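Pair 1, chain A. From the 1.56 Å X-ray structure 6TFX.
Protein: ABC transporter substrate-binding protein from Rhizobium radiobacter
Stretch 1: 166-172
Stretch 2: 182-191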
# COMPACT_ATOMS: atom_id res chain seq x y z
N GLY A 166 9.75 -15.25 -9.88
CA GLY A 166 8.36 -15.07 -10.30
C GLY A 166 8.16 -15.46 -11.75
O GLY A 166 9.07 -16.04 -12.36
N PHE A 167 6.95 -15.23 -12.30
CA PHE A 167 6.72 -15.47 -13.73
C PHE A 167 6.44 -14.15 -14.47
O PHE A 167 6.08 -14.16 -15.65
CB PHE A 167 5.65 -16.54 -14.02
CG PHE A 167 4.26 -16.25 -13.52
CD1 PHE A 167 3.46 -15.31 -14.16
CD2 PHE A 167 3.73 -16.98 -12.47
CE1 PHE A 167 2.16 -15.07 -13.70
CE2 PHE A 167 2.43 -16.75 -12.03
CZ PHE A 167 1.66 -15.77 -12.63
N GLY A 168 6.65 -13.05 -13.77
CA GLY A 168 6.47 -11.69 -14.28
C GLY A 168 7.49 -11.33 -15.35
O GLY A 168 8.42 -12.12 -15.66
N PRO A 169 7.36 -10.12 -15.91
CA PRO A 169 8.22 -9.74 -17.05
C PRO A 169 9.67 -9.46 -16.73
O PRO A 169 10.49 -9.46 -17.65
CB PRO A 169 7.52 -8.50 -17.63
CG PRO A 169 6.69 -7.94 -16.48
CD PRO A 169 6.25 -9.15 -15.70
N PHE A 170 10.01 -9.17 -15.44
CA PHE A 170 11.40 -8.87 -15.08
C PHE A 170 11.84 -9.75 -13.94
O PHE A 170 11.05 -10.05 -13.06
CB PHE A 170 11.57 -7.38 -14.74
CG PHE A 170 11.23 -6.50 -15.92
CD1 PHE A 170 12.17 -6.26 -16.92
CD2 PHE A 170 9.96 -5.95 -16.06
CE1 PHE A 170 11.83 -5.51 -18.06
CE2 PHE A 170 9.63 -5.18 -17.18
CZ PHE A 170 10.56 -4.99 -18.18
N GLN A 171 13.12 -10.10 -13.92
CA GLN A 171 13.67 -10.95 -12.86
C GLN A 171 14.79 -10.23 -12.17
O GLN A 171 15.47 -9.42 -12.79
CB GLN A 171 14.20 -12.27 -13.43
CG GLN A 171 15.29 -12.08 -14.50
CD GLN A 171 15.16 -13.08 -15.62
OE1 GLN A 171 14.42 -14.06 -15.53
NE2 GLN A 171 15.85 -12.82 -16.72
N VAL A 172 15.02 -10.56 -10.90
CA VAL A 172 16.11 -9.94 -10.17
C VAL A 172 17.39 -10.65 -10.55
O VAL A 172 17.53 -11.85 -10.28
CB VAL A 172 15.86 -9.95 -8.64
CG1 VAL A 172 17.11 -9.49 -7.87
CG2 VAL A 172 14.66 -9.08 -8.29
N THR A 182 19.25 -4.76 -9.80
CA THR A 182 19.37 -4.90 -11.24
C THR A 182 18.37 -5.94 -11.65
O THR A 182 18.46 -7.10 -11.21
CB THR A 182 20.80 -5.32 -11.68
OG1 THR A 182 21.73 -4.36 -11.18
CG2 THR A 182 20.94 -5.41 -13.22
N LEU A 183 17.40 -5.53 -12.48
CA LEU A 183 16.43 -6.47 -13.03
C LEU A 183 16.70 -6.64 -14.52
O LEU A 183 17.14 -5.70 -15.19
CB LEU A 183 14.99 -5.99 -12.82
CG LEU A 183 14.56 -5.78 -11.35
CD1 LEU A 183 14.77 -4.33 -10.93
CD2 LEU A 183 13.11 -6.18 -11.16
N THR A 184 16.46 -7.86 -15.03
CA THR A 184 16.65 -8.10 -16.45
C THR A 184 15.34 -8.66 -17.02
O THR A 184 14.55 -9.24 -16.28
CB THR A 184 17.83 -9.05 -16.71
OG1 THR A 184 17.58 -10.28 -16.03
CG2 THR A 184 19.15 -8.47 -16.26
N ALA A 185 15.14 -8.48 -18.32
CA ALA A 185 13.92 -8.97 -18.97
C ALA A 185 13.84 -10.48 -18.86
O ALA A 185 14.85 -11.17 -19.05
CB ALA A 185 13.92 -8.57 -20.43
N ASN A 186 12.64 -11.00 -18.56
CA ASN A 186 12.37 -12.42 -18.56
C ASN A 186 12.13 -12.76 -20.04
O ASN A 186 11.04 -12.51 -20.57
CB ASN A 186 11.17 -12.73 -17.68
CG ASN A 186 10.62 -14.14 -17.82
OD1 ASN A 186 11.21 -15.02 -18.47
ND2 ASN A 186 9.48 -14.38 -17.19
N ALA A 187 13.15 -13.32 -20.72
CA ALA A 187 13.07 -13.64 -22.16
C ALA A 187 11.91 -14.60 -22.54
O ALA A 187 11.49 -14.62 -23.71
CB ALA A 187 14.40 -14.21 -22.64
N GLU A 188 11.41 -15.37 -21.57
CA GLU A 188 10.34 -16.34 -21.79
C GLU A 188 9.00 -15.84 -21.28
O GLU A 188 8.06 -16.63 -21.26
CB GLU A 188 10.68 -17.68 -21.12
CG GLU A 188 11.89 -18.39 -21.71
CD GLU A 188 11.97 -19.86 -21.35
OE1 GLU A 188 12.01 -20.19 -20.14
OE2 GLU A 188 11.98 -20.70 -22.29
N TYR A 189 8.89 -14.52 -20.93
CA TYR A 189 7.62 -13.99 -20.42
C TYR A 189 6.49 -14.37 -21.38
O TYR A 189 6.63 -14.22 -22.59
CB TYR A 189 7.69 -12.48 -20.19
CG TYR A 189 6.43 -11.95 -19.56
CD1 TYR A 189 5.96 -12.44 -18.34
CD2 TYR A 189 5.68 -10.96 -20.19
CE1 TYR A 189 4.79 -11.96 -17.76
CE2 TYR A 189 4.49 -10.48 -19.62
CZ TYR A 189 4.06 -10.98 -18.40
OH TYR A 189 2.88 -10.53 -17.88
N PHE A 190 5.40 -14.95 -20.84
CA PHE A 190 4.33 -15.50 -21.66
C PHE A 190 3.63 -14.52 -22.62
O PHE A 190 3.08 -14.97 -23.62
CB PHE A 190 3.31 -16.24 -20.80
CG PHE A 190 2.38 -15.39 -19.99
CD1 PHE A 190 2.74 -14.98 -18.71
CD2 PHE A 190 1.12 -15.06 -20.45
CE1 PHE A 190 1.85 -14.24 -17.92
CE2 PHE A 190 0.23 -14.31 -19.66
CZ PHE A 190 0.61 -13.91 -18.41
N ARG A 191 3.67 -13.19 -22.34
CA ARG A 191 3.01 -12.21 -23.23
C ARG A 191 3.97 -11.71 -24.29
O ARG A 191 3.58 -10.92 -25.15
CB ARG A 191 2.45 -11.01 -22.45
CG ARG A 191 1.45 -11.38 -21.37
CD ARG A 191 0.90 -10.14 -20.68
NE ARG A 191 0.12 -10.47 -19.49
CZ ARG A 191 -1.19 -10.70 -19.50
NH1 ARG A 191 -1.89 -10.60 -20.63
NH2 ARG A 191 -1.82 -11.02 -18.38
O HOH W 1 6.38 -15.92 -17.74
O HOH W 2 15.39 -14.61 -19.31

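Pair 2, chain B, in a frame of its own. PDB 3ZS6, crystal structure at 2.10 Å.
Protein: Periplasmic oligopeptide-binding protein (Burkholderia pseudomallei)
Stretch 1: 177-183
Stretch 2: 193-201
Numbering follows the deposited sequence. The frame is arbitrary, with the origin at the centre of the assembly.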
# COMPACT_ATOMS: atom_id res chain seq x y z
N SER B 177 15.32 14.36 9.57
CA SER B 177 14.33 13.32 9.84
C SER B 177 14.51 12.79 11.26
O SER B 177 15.52 13.07 11.90
CB SER B 177 14.44 12.19 8.81
OG SER B 177 15.62 11.44 8.99
N ASN B 178 13.54 12.04 11.76
CA ASN B 178 13.54 11.70 13.18
C ASN B 178 13.51 10.21 13.51
O ASN B 178 13.34 9.84 14.67
CB ASN B 178 12.36 12.39 13.88
CG ASN B 178 11.04 11.73 13.54
OD1 ASN B 178 10.79 11.39 12.38
ND2 ASN B 178 10.21 11.53 14.55
N GLY B 179 13.66 9.37 12.49
CA GLY B 179 13.62 7.93 12.69
C GLY B 179 14.92 7.35 13.21
O GLY B 179 15.84 8.10 13.55
N PRO B 180 15.02 6.01 13.26
CA PRO B 180 16.22 5.35 13.80
C PRO B 180 17.43 5.46 12.86
O PRO B 180 18.55 5.20 13.31
CB PRO B 180 15.78 3.89 13.94
CG PRO B 180 14.65 3.74 12.95
CD PRO B 180 13.96 5.06 12.92
N TYR B 181 17.21 5.85 11.60
CA TYR B 181 18.28 5.97 10.61
C TYR B 181 18.30 7.34 9.94
O TYR B 181 17.28 8.01 9.85
CB TYR B 181 18.18 4.85 9.55
CG TYR B 181 18.30 3.48 10.17
CD1 TYR B 181 19.54 2.89 10.35
CD2 TYR B 181 17.17 2.81 10.63
CE1 TYR B 181 19.66 1.64 10.95
CE2 TYR B 181 17.27 1.56 11.22
CZ TYR B 181 18.52 0.99 11.38
OH TYR B 181 18.63 -0.25 11.98
N THR B 182 19.49 7.77 9.51
CA THR B 182 19.62 8.99 8.74
C THR B 182 20.15 8.64 7.36
O THR B 182 20.98 7.74 7.21
CB THR B 182 20.59 10.00 9.39
OG1 THR B 182 21.92 9.46 9.39
CG2 THR B 182 20.17 10.31 10.82
N LEU B 183 19.70 9.39 6.36
CA LEU B 183 20.03 9.12 4.97
C LEU B 183 21.46 9.53 4.65
O LEU B 183 21.83 10.68 4.85
CB LEU B 183 19.06 9.87 4.06
CG LEU B 183 19.18 9.61 2.55
CD1 LEU B 183 18.81 8.17 2.25
CD2 LEU B 183 18.29 10.58 1.79
N VAL B 193 21.42 4.46 0.83
CA VAL B 193 22.15 4.00 2.01
C VAL B 193 21.80 4.88 3.22
O VAL B 193 21.71 6.10 3.10
CB VAL B 193 23.69 4.02 1.79
CG1 VAL B 193 24.43 3.47 3.01
CG2 VAL B 193 24.09 3.26 0.54
N MET B 194 21.62 4.24 4.37
CA MET B 194 21.32 4.97 5.61
C MET B 194 22.08 4.38 6.79
O MET B 194 22.39 3.19 6.82
CB MET B 194 19.81 5.01 5.89
CG MET B 194 19.15 3.67 6.08
SD MET B 194 17.32 3.76 6.15
CE MET B 194 16.87 4.32 4.51
N ALA B 195 22.37 5.23 7.78
CA ALA B 195 23.21 4.85 8.91
C ALA B 195 22.45 5.03 10.22
O ALA B 195 21.63 5.95 10.35
CB ALA B 195 24.47 5.69 8.93
N LYS B 196 22.73 4.17 11.19
CA LYS B 196 22.06 4.27 12.49
C LYS B 196 22.24 5.69 13.04
O LYS B 196 23.33 6.26 12.98
CB LYS B 196 22.63 3.24 13.48
CG LYS B 196 22.09 3.38 14.90
CD LYS B 196 22.71 2.34 15.84
CE LYS B 196 22.35 2.64 17.30
NZ LYS B 196 22.77 1.54 18.22
N SER B 197 21.16 6.26 13.56
CA SER B 197 21.22 7.61 14.11
C SER B 197 21.50 7.60 15.60
O SER B 197 20.80 6.93 16.36
CB SER B 197 19.90 8.35 13.86
OG SER B 197 19.89 9.59 14.55
N ASP B 198 22.50 8.36 16.02
CA ASP B 198 22.82 8.47 17.45
C ASP B 198 21.91 9.48 18.15
O ASP B 198 21.95 9.62 19.37
CB ASP B 198 24.30 8.82 17.66
CG ASP B 198 24.76 9.99 16.80
OD1 ASP B 198 24.15 10.23 15.74
OD2 ASP B 198 25.74 10.66 17.18
N LYS B 199 21.07 10.15 17.38
CA LYS B 199 20.11 11.10 17.94
C LYS B 199 18.75 10.47 18.26
O LYS B 199 17.98 11.02 19.04
CB LYS B 199 19.93 12.31 17.01
CG LYS B 199 21.24 12.97 16.60
CD LYS B 199 21.27 14.44 16.98
CE LYS B 199 22.67 15.04 16.82
NZ LYS B 199 23.06 15.23 15.40
N TYR B 200 18.46 9.31 17.67
CA TYR B 200 17.19 8.61 17.90
C TYR B 200 17.00 8.25 19.37
O TYR B 200 17.90 7.69 20.00
CB TYR B 200 17.11 7.35 17.05
CG TYR B 200 15.78 6.61 17.11
CD1 TYR B 200 14.59 7.24 16.74
CD2 TYR B 200 15.72 5.29 17.52
CE1 TYR B 200 13.38 6.57 16.79
CE2 TYR B 200 14.52 4.60 17.56
CZ TYR B 200 13.35 5.24 17.20
OH TYR B 200 12.17 4.54 17.27
N TRP B 201 15.82 8.56 19.92
CA TRP B 201 15.58 8.36 21.35
C TRP B 201 15.85 6.92 21.79
O TRP B 201 16.31 6.68 22.91
CB TRP B 201 14.15 8.79 21.74
CG TRP B 201 13.08 7.89 21.20
CD1 TRP B 201 12.44 7.99 20.00
CD2 TRP B 201 12.55 6.73 21.85
NE1 TRP B 201 11.52 6.97 19.86
CE2 TRP B 201 11.58 6.18 20.98
CE3 TRP B 201 12.80 6.10 23.08
CZ2 TRP B 201 10.86 5.03 21.30
CZ3 TRP B 201 12.08 4.96 23.39
CH2 TRP B 201 11.12 4.43 22.51
O HOH W 3 19.15 4.78 16.20

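Superposing N, CA and C of 14 central residues brings pair 2 onto pair 1 with an RMSD of 0.6 Å. In each, a short strand entered through a Gly-Pro loop lies beside a second strand that runs out into a loop, with N-to-C directions 142° apart in pair 1 and 143° in pair 2, and a closest axis approach of 4.5 Å in both. The register is also common: Phe170(A) bridges Ala185(A) as Tyr181(B) bridges Lys196(B), and the next two bridges follow in step.

Three backbone hydrogen bonds fix this register. Gln171(A) and Thr184(A) exchange two, N to O and N to O, each 2.9 Å, and Thr182(B) and Ala195(B) repeat both at 2.9 Å. Beyond the strand, Asn186(A) N donates to Pro169(A) O at 2.8 Å; Ser197(B) N reaches Pro180(B) O at the same distance.

The best conserved side-chain contact is proline on tyrosine. Pro169(A) CB lies 4.0 Å from the centroid of the Tyr189(A) ring, 9° off its normal; Pro180(B) CB is 4.0 Å from that of Tyr200(B), 18° off. Both tyrosines adopt chi1 t, and both prolines are C-gamma endo, so the ring face covers an equivalent pyrrolidine.

On the face carrying Val172(A) and Leu183(A), the branched Leu183(A) puts CD2 4.1 Å from Phe170(A) CB and 4.4 Å from Val172(A) CG2. Its counterpart Met194(B), with chi1 p instead of m, places SD 3.7 Å from Tyr181(B) CB and 5.0 Å from the ring centroid, 45° off the normal. Sulfur thus meets the aromatic residue obliquely.

The opposite face differs more in chemistry. Gln171(A) NE2 donates to Thr184(A) OG1 at 3.1 Å, a polar link between side chains. At the matching positions Thr182(B) faces Ala195(B), whose methyl offers no acceptor; Thr182(B) CG2 instead approaches Ser197(B) CB at 3.6 Å.

The loop position after the second strand shows a further substitution. Asn186(A) ND2 bonds Gly168(A) O at 2.9 Å and 171°, while its OD1 accepts from Glu188(A) N at 3.1 Å. Ser197(B) keeps the latter role, its OG accepting from Lys199(B) N at 3.1 Å, but its side chain makes no hydrogen bond across to Gly179(B). Water 3 adds a bridge in pair 2, donating to Pro180(B) O at 3.0 Å and Ser197(B) O at 2.7 Å.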